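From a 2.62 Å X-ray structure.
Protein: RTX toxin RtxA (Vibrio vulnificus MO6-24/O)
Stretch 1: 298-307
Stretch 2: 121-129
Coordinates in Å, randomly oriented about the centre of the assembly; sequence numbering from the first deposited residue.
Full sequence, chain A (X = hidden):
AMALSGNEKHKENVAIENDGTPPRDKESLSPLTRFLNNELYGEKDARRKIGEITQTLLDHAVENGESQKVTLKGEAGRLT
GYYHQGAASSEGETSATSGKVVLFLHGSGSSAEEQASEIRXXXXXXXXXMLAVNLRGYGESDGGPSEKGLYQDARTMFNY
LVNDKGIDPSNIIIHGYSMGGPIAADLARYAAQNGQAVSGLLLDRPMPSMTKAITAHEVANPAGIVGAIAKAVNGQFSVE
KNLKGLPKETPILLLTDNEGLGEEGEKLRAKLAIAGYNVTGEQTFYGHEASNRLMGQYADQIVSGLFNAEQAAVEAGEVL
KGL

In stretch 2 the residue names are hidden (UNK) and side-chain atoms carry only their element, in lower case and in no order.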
ATOM      1  N   TYR A 298     -15.068  -2.110  -9.966  1.00 91.35           N
ATOM      2  CA  TYR A 298     -13.849  -2.117 -10.773  1.00 83.58           C
ATOM      3  C   TYR A 298     -13.068  -3.446 -10.743  1.00 79.01           C
ATOM      4  O   TYR A 298     -12.237  -3.690 -11.623  1.00 82.68           O
ATOM      5  CB  TYR A 298     -12.954  -0.943 -10.375  1.00 76.35           C
ATOM      6  CG  TYR A 298     -13.510   0.405 -10.782  1.00 72.68           C
ATOM      7  CD1 TYR A 298     -13.270   0.928 -12.051  1.00 76.85           C
ATOM      8  CD2 TYR A 298     -14.266   1.166  -9.895  1.00 77.97           C
ATOM      9  CE1 TYR A 298     -13.768   2.171 -12.422  1.00 76.97           C
ATOM     10  CE2 TYR A 298     -14.765   2.409 -10.253  1.00 76.87           C
ATOM     11  CZ  TYR A 298     -14.515   2.909 -11.514  1.00 79.50           C
ATOM     12  OH  TYR A 298     -15.028   4.139 -11.856  1.00 88.11           O
ATOM     13  N   ALA A 299     -13.370  -4.327  -9.789  1.00 69.08           N
ATOM     14  CA  ALA A 299     -12.619  -5.593  -9.645  1.00 77.79           C
ATOM     15  C   ALA A 299     -12.291  -6.270 -10.986  1.00 87.54           C
ATOM     16  O   ALA A 299     -11.196  -6.820 -11.157  1.00 96.28           O
ATOM     17  CB  ALA A 299     -13.364  -6.572  -8.746  1.00 69.72           C
ATOM     18  N   ASP A 300     -13.248  -6.236 -11.918  1.00 92.73           N
ATOM     19  CA  ASP A 300     -13.095  -6.902 -13.215  1.00 91.59           C
ATOM     20  C   ASP A 300     -12.093  -6.173 -14.107  1.00 93.96           C
ATOM     21  O   ASP A 300     -11.188  -6.801 -14.668  1.00 93.25           O
ATOM     22  CB  ASP A 300     -14.455  -7.064 -13.925  1.00 95.97           C
ATOM     23  CG  ASP A 300     -15.218  -8.331 -13.476  1.00 98.56           C
ATOM     24  OD1 ASP A 300     -14.575  -9.301 -13.017  1.00101.67           O
ATOM     25  OD2 ASP A 300     -16.460  -8.369 -13.616  1.00 91.81           O
ATOM     26  N   GLN A 301     -12.238  -4.854 -14.225  1.00 99.41           N
ATOM     27  CA  GLN A 301     -11.260  -4.047 -14.975  1.00104.62           C
ATOM     28  C   GLN A 301      -9.838  -4.240 -14.437  1.00104.91           C
ATOM     29  O   GLN A 301      -8.881  -4.351 -15.215  1.00109.69           O
ATOM     30  CB  GLN A 301     -11.622  -2.557 -14.950  1.00105.30           C
ATOM     31  CG  GLN A 301     -10.459  -1.647 -15.350  1.00 98.46           C
ATOM     32  CD  GLN A 301     -10.892  -0.371 -16.038  1.00 99.84           C
ATOM     33  OE1 GLN A 301     -11.934   0.208 -15.713  1.00 94.99           O
ATOM     34  NE2 GLN A 301     -10.073   0.094 -16.980  1.00 92.83           N
ATOM     35  N   ILE A 302      -9.713  -4.286 -13.110  1.00 98.62           N
ATOM     36  CA  ILE A 302      -8.407  -4.410 -12.452  1.00 93.83           C
ATOM     37  C   ILE A 302      -7.660  -5.650 -12.939  1.00 87.04           C
ATOM     38  O   ILE A 302      -6.486  -5.569 -13.285  1.00 83.20           O
ATOM     39  CB  ILE A 302      -8.538  -4.429 -10.907  1.00 89.30           C
ATOM     40  CG1 ILE A 302      -8.769  -3.008 -10.376  1.00 90.23           C
ATOM     41  CG2 ILE A 302      -7.285  -4.998 -10.260  1.00 83.26           C
ATOM     42  CD1 ILE A 302      -9.249  -2.955  -8.936  1.00 92.77           C
ATOM     43  N   VAL A 303      -8.337  -6.777 -12.962  1.00 82.01           N
ATOM     44  CA  VAL A 303      -7.697  -7.991 -13.394  1.00 85.80           C
ATOM     45  C   VAL A 303      -7.477  -7.996 -14.877  1.00 91.81           C
ATOM     46  O   VAL A 303      -6.902  -8.912 -15.416  1.00 95.30           O
ATOM     47  CB  VAL A 303      -8.515  -9.214 -13.023  1.00 88.25           C
ATOM     48  CG1 VAL A 303      -7.752 -10.462 -13.377  1.00 88.25           C
ATOM     49  CG2 VAL A 303      -8.800  -9.206 -11.544  1.00 89.84           C
ATOM     50  N   SER A 304      -7.898  -6.942 -15.552  1.00 98.36           N
ATOM     51  CA  SER A 304      -7.710  -6.880 -16.985  1.00 96.78           C
ATOM     52  C   SER A 304      -6.449  -6.132 -17.369  1.00102.15           C
ATOM     53  O   SER A 304      -6.189  -5.894 -18.529  1.00111.55           O
ATOM     54  CB  SER A 304      -8.940  -6.310 -17.642  1.00102.03           C
ATOM     55  OG  SER A 304     -10.031  -7.152 -17.346  1.00100.71           O
ATOM     56  N   GLY A 305      -5.692  -5.745 -16.357  1.00104.76           N
ATOM     57  CA  GLY A 305      -4.398  -5.119 -16.480  1.00 96.03           C
ATOM     58  C   GLY A 305      -3.495  -5.962 -15.586  1.00102.60           C
ATOM     59  O   GLY A 305      -2.702  -5.443 -14.831  1.00102.41           O
ATOM     60  N   LEU A 306      -3.679  -7.277 -15.653  1.00110.22           N
ATOM     61  CA  LEU A 306      -2.924  -8.275 -14.911  1.00108.96           C
ATOM     62  C   LEU A 306      -2.539  -9.307 -15.937  1.00121.72           C
ATOM     63  O   LEU A 306      -1.419  -9.794 -15.948  1.00144.79           O
ATOM     64  CB  LEU A 306      -3.790  -8.946 -13.850  1.00107.63           C
ATOM     65  CG  LEU A 306      -3.237 -10.134 -13.055  1.00 93.82           C
ATOM     66  CD1 LEU A 306      -1.814  -9.868 -12.634  1.00 98.97           C
ATOM     67  CD2 LEU A 306      -4.063 -10.420 -11.821  1.00 84.82           C
ATOM     68  N   PHE A 307      -3.490  -9.636 -16.800  1.00122.92           N
ATOM     69  CA  PHE A 307      -3.295 -10.585 -17.883  1.00122.29           C
ATOM     70  C   PHE A 307      -2.648 -11.884 -17.430  1.00114.56           C
ATOM     71  O   PHE A 307      -2.307 -12.735 -18.258  1.00 95.06           O
ATOM     72  CB  PHE A 307      -2.454  -9.954 -18.989  1.00 30.00           C
ATOM     73  CG  PHE A 307      -3.169  -8.901 -19.765  1.00 30.00           C
ATOM     74  CD1 PHE A 307      -4.516  -8.996 -19.988  1.00 30.00           C
ATOM     75  CD2 PHE A 307      -2.484  -7.822 -20.276  1.00 30.00           C
ATOM     76  CE1 PHE A 307      -5.178  -8.030 -20.709  1.00 30.00           C
ATOM     77  CE2 PHE A 307      -3.135  -6.850 -21.001  1.00 30.00           C
ATOM     78  CZ  PHE A 307      -4.490  -6.953 -21.216  1.00 30.00           C
ATOM     79  N   UNK A 121     -11.837 -10.053  -0.478  1.00103.21           N
ATOM     80  CA  UNK A 121     -12.911 -10.889  -0.996  1.00 98.97           C
ATOM     81  C   UNK A 121     -13.027 -10.760  -2.511  1.00101.14           C
ATOM     82  O   UNK A 121     -13.054 -11.764  -3.225  1.00100.97           O
ATOM     83  c   UNK A 121     -14.238 -10.506  -0.337  1.00103.10           C
ATOM     84  o   UNK A 121     -14.882 -12.806  -0.262  1.00110.64           O
ATOM     85  n   UNK A 121     -16.522 -11.285  -0.476  1.00112.34           N
ATOM     86  c   UNK A 121     -15.245 -11.634  -0.362  1.00107.82           C
ATOM     87  N   UNK A 122     -13.030  -9.517  -2.992  1.00100.49           N
ATOM     88  CA  UNK A 122     -13.286  -9.223  -4.406  1.00 87.64           C
ATOM     89  C   UNK A 122     -12.262  -9.891  -5.334  1.00 79.32           C
ATOM     90  O   UNK A 122     -12.604 -10.283  -6.446  1.00 80.32           O
ATOM     91  c   UNK A 122     -14.430  -6.986  -3.951  1.00 83.06           C
ATOM     92  n   UNK A 122     -15.683  -6.831  -4.502  1.00 81.61           N
ATOM     93  n   UNK A 122     -15.717  -5.790  -2.628  1.00 76.66           N
ATOM     94  c   UNK A 122     -13.314  -7.707  -4.653  1.00 84.65           C
ATOM     95  c   UNK A 122     -16.439  -6.117  -3.682  1.00 80.92           C
ATOM     96  c   UNK A 122     -14.453  -6.313  -2.776  1.00 87.31           C
ATOM     97  N   UNK A 123     -11.015 -10.024  -4.873  1.00 90.98           N
ATOM     98  CA  UNK A 123      -9.972 -10.730  -5.647  1.00 94.64           C
ATOM     99  C   UNK A 123     -10.099 -12.252  -5.492  1.00104.22           C
ATOM    100  O   UNK A 123      -9.997 -12.994  -6.473  1.00104.22           O
ATOM    101  c   UNK A 123      -7.723  -8.709  -7.022  1.00 68.68           C
ATOM    102  c   UNK A 123      -7.833  -7.907  -4.772  1.00 71.04           C
ATOM    103  o   UNK A 123      -6.539  -5.225  -6.876  1.00 63.52           O
ATOM    104  c   UNK A 123      -7.339  -6.675  -5.165  1.00 62.72           C
ATOM    105  c   UNK A 123      -7.035  -6.456  -6.490  1.00 71.82           C
ATOM    106  c   UNK A 123      -7.230  -7.476  -7.432  1.00 72.33           C
ATOM    107  c   UNK A 123      -8.066  -8.938  -5.692  1.00 75.80           C
ATOM    108  c   UNK A 123      -8.558 -10.310  -5.217  1.00 82.97           C
ATOM    109  N   UNK A 124     -10.279 -12.711  -4.253  1.00104.44           N
ATOM    110  CA  UNK A 124     -10.340 -14.148  -3.951  1.00106.26           C
ATOM    111  C   UNK A 124     -11.452 -14.862  -4.753  1.00112.69           C
ATOM    112  O   UNK A 124     -11.206 -15.905  -5.369  1.00114.17           O
ATOM    113  c   UNK A 124      -9.275 -14.017  -1.607  1.00 99.80           C
ATOM    114  n   UNK A 124      -9.158 -15.420   0.388  1.00 85.19           N
ATOM    115  c   UNK A 124      -9.472 -14.219  -0.100  1.00 94.57           C
ATOM    116  o   UNK A 124      -9.881 -13.301   0.615  1.00 86.03           O
ATOM    117  c   UNK A 124     -10.515 -14.373  -2.439  1.00104.45           C
ATOM    118  N   UNK A 125     -12.646 -14.259  -4.774  1.00111.41           N
ATOM    119  CA  UNK A 125     -13.794 -14.694  -5.621  1.00 97.65           C
ATOM    120  C   UNK A 125     -13.502 -15.040  -7.070  1.00 97.91           C
ATOM    121  O   UNK A 125     -14.248 -15.783  -7.704  1.00103.98           O
ATOM    122  c   UNK A 125     -16.602 -12.220  -4.620  1.00106.28           C
ATOM    123  n   UNK A 125     -18.499 -10.891  -5.487  1.00 99.38           N
ATOM    124  c   UNK A 125     -15.856 -13.547  -4.658  1.00102.77           C
ATOM    125  c   UNK A 125     -14.804 -13.562  -5.747  1.00 92.64           C
ATOM    126  c   UNK A 125     -17.801 -12.204  -5.554  1.00102.00           C
ATOM    127  N   UNK A 126     -12.469 -14.423  -7.615  1.00 99.85           N
ATOM    128  CA  UNK A 126     -12.038 -14.704  -8.974  1.00100.05           C
ATOM    129  C   UNK A 126     -10.781 -15.570  -8.944  1.00 92.04           C
ATOM    130  O   UNK A 126      -9.962 -15.530  -9.869  1.00 83.95           O
ATOM    131  n   UNK A 126     -12.973  -9.883  -9.700  1.00105.40           N
ATOM    132  o   UNK A 126     -11.902 -11.066 -11.279  1.00100.33           O
ATOM    133  c   UNK A 126     -12.766 -12.271  -9.398  1.00107.21           C
ATOM    134  c   UNK A 126     -11.775 -13.391  -9.721  1.00109.30           C
ATOM    135  c   UNK A 126     -12.517 -11.018 -10.211  1.00102.85           C
ATOM    136  N   UNK A 127     -10.639 -16.355  -7.875  1.00 83.49           N
ATOM    137  CA  UNK A 127      -9.463 -17.197  -7.671  1.00103.05           C
ATOM    138  C   UNK A 127      -8.129 -16.488  -7.887  1.00119.77           C
ATOM    139  O   UNK A 127      -7.294 -16.947  -8.678  1.00119.10           O
ATOM    140  N   UNK A 128      -7.947 -15.357  -7.200  1.00125.28           N
ATOM    141  CA  UNK A 128      -6.656 -14.649  -7.139  1.00118.31           C
ATOM    142  C   UNK A 128      -6.214 -14.527  -5.670  1.00115.85           C
ATOM    143  O   UNK A 128      -7.022 -14.171  -4.799  1.00111.07           O
ATOM    144  c   UNK A 128      -6.752 -13.243  -7.787  1.00114.85           C
ATOM    145  c   UNK A 128      -7.065 -13.370  -9.282  1.00114.97           C
ATOM    146  c   UNK A 128      -7.488 -12.072  -9.942  1.00114.87           C
ATOM    147  c   UNK A 128      -5.455 -12.464  -7.606  1.00107.84           C
ATOM    148  N   UNK A 129      -4.940 -14.839  -5.399  1.00101.82           N
ATOM    149  CA  UNK A 129      -4.395 -14.737  -4.034  1.00 97.19           C
ATOM    150  C   UNK A 129      -4.032 -13.294  -3.743  1.00 90.30           C
ATOM    151  O   UNK A 129      -3.568 -12.574  -4.626  1.00 86.43           O
ATOM    152  o   UNK A 129      -2.499 -17.513  -5.094  1.00100.18           O
ATOM    153  o   UNK A 129      -4.272 -17.678  -3.823  1.00101.58           O
ATOM    154  c   UNK A 129      -3.137 -15.599  -3.839  1.00102.50           C
ATOM    155  c   UNK A 129      -3.321 -17.030  -4.286  1.00100.85           C
TER

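Position 121 carries two side-chain carbons, the second bonded to one oxygen and one nitrogen, a short amide that identifies Asn121. It lies in the helix, exposed and out of reach of stretch 1, and an amide is at ease in such a polar setting. Its backbone O accepts a hydrogen bond from the N of position 125, 3.0 Å away.

Position 122 has one carbon followed by a five-membered ring of three carbons and two nitrogens; its CB points toward stretch 1 and lies 4.2 Å from Ala299 CB. The ring makes it a histidine, His122. The small alanine lets the backbones come close here: Ala299 CA and His122 CA are 6.4 Å apart. The ring suits a partly exposed place, since its NE2 is hydrogen-bonded elsewhere in the structure.

At position 123 one carbon leads to a six-carbon ring bearing a single oxygen, and that oxygen of position 123 lies 3.5 Å from Ile302 CG2. This is the mark of Tyr123. Its CA-to-CB bond points sideways, but the long side chain brings its end, OH, to Ile302. Ile302 CG2 is also 3.8 Å from Tyr123 CE1, at the edge of the ring and near its plane. A large aromatic side chain suits this buried site because it spans the gap and offers carbon surface to the isoleucine.

Position 124 shows three carbons, the third carrying one oxygen and one nitrogen: Gln124. It makes no contact with stretch 1, and its NE2 is hydrogen-bonded elsewhere in the structure. It also opens a type I beta turn that runs to position 127.

Four carbons in a row ending in nitrogen make position 125 Lys125. Exposed and remote from stretch 1, it can keep its charged end in a polar environment.

Position 126 again has three carbons and a terminal oxygen and nitrogen; the nitrogen lies 3.5 Å from Ala299 CB and the oxygen 3.6 Å from Val303 CG2. It is Gln126. Pointing toward stretch 1, it is the most heavily covered residue of its stretch. The long amide thus reaches stretch 1 while its NE2 also makes a weak hydrogen bond of 3.3 Å to the backbone of its own stretch, at His122 O.

Position 127 has no side-chain atoms and is Gly127. Its positive phi of 48° favours glycine as the turn closes.

Position 128 has four carbons, forked at the first, with one arm two carbons long; the end carbon of that arm lies 3.5 Å from Val303 CG2 and 4.2 Å from Leu306 CD2. This is Ile128, and the end carbon is CD1, a fitting role for a buried apolar side chain.

Position 129 ends in two oxygens on its second carbon, giving Asp129. It is buried without touching stretch 1, and both oxygens are hydrogen-bonded elsewhere in the structure.

The contact works by packing, with no hydrogen bond across it and 339 Å² buried in all. Ala299 permits close approach, Ile302 meets the tyrosine edge, and Val303 and Leu306 pack on Ile128.

Stretch 2 (121-129) NHYQKQGID
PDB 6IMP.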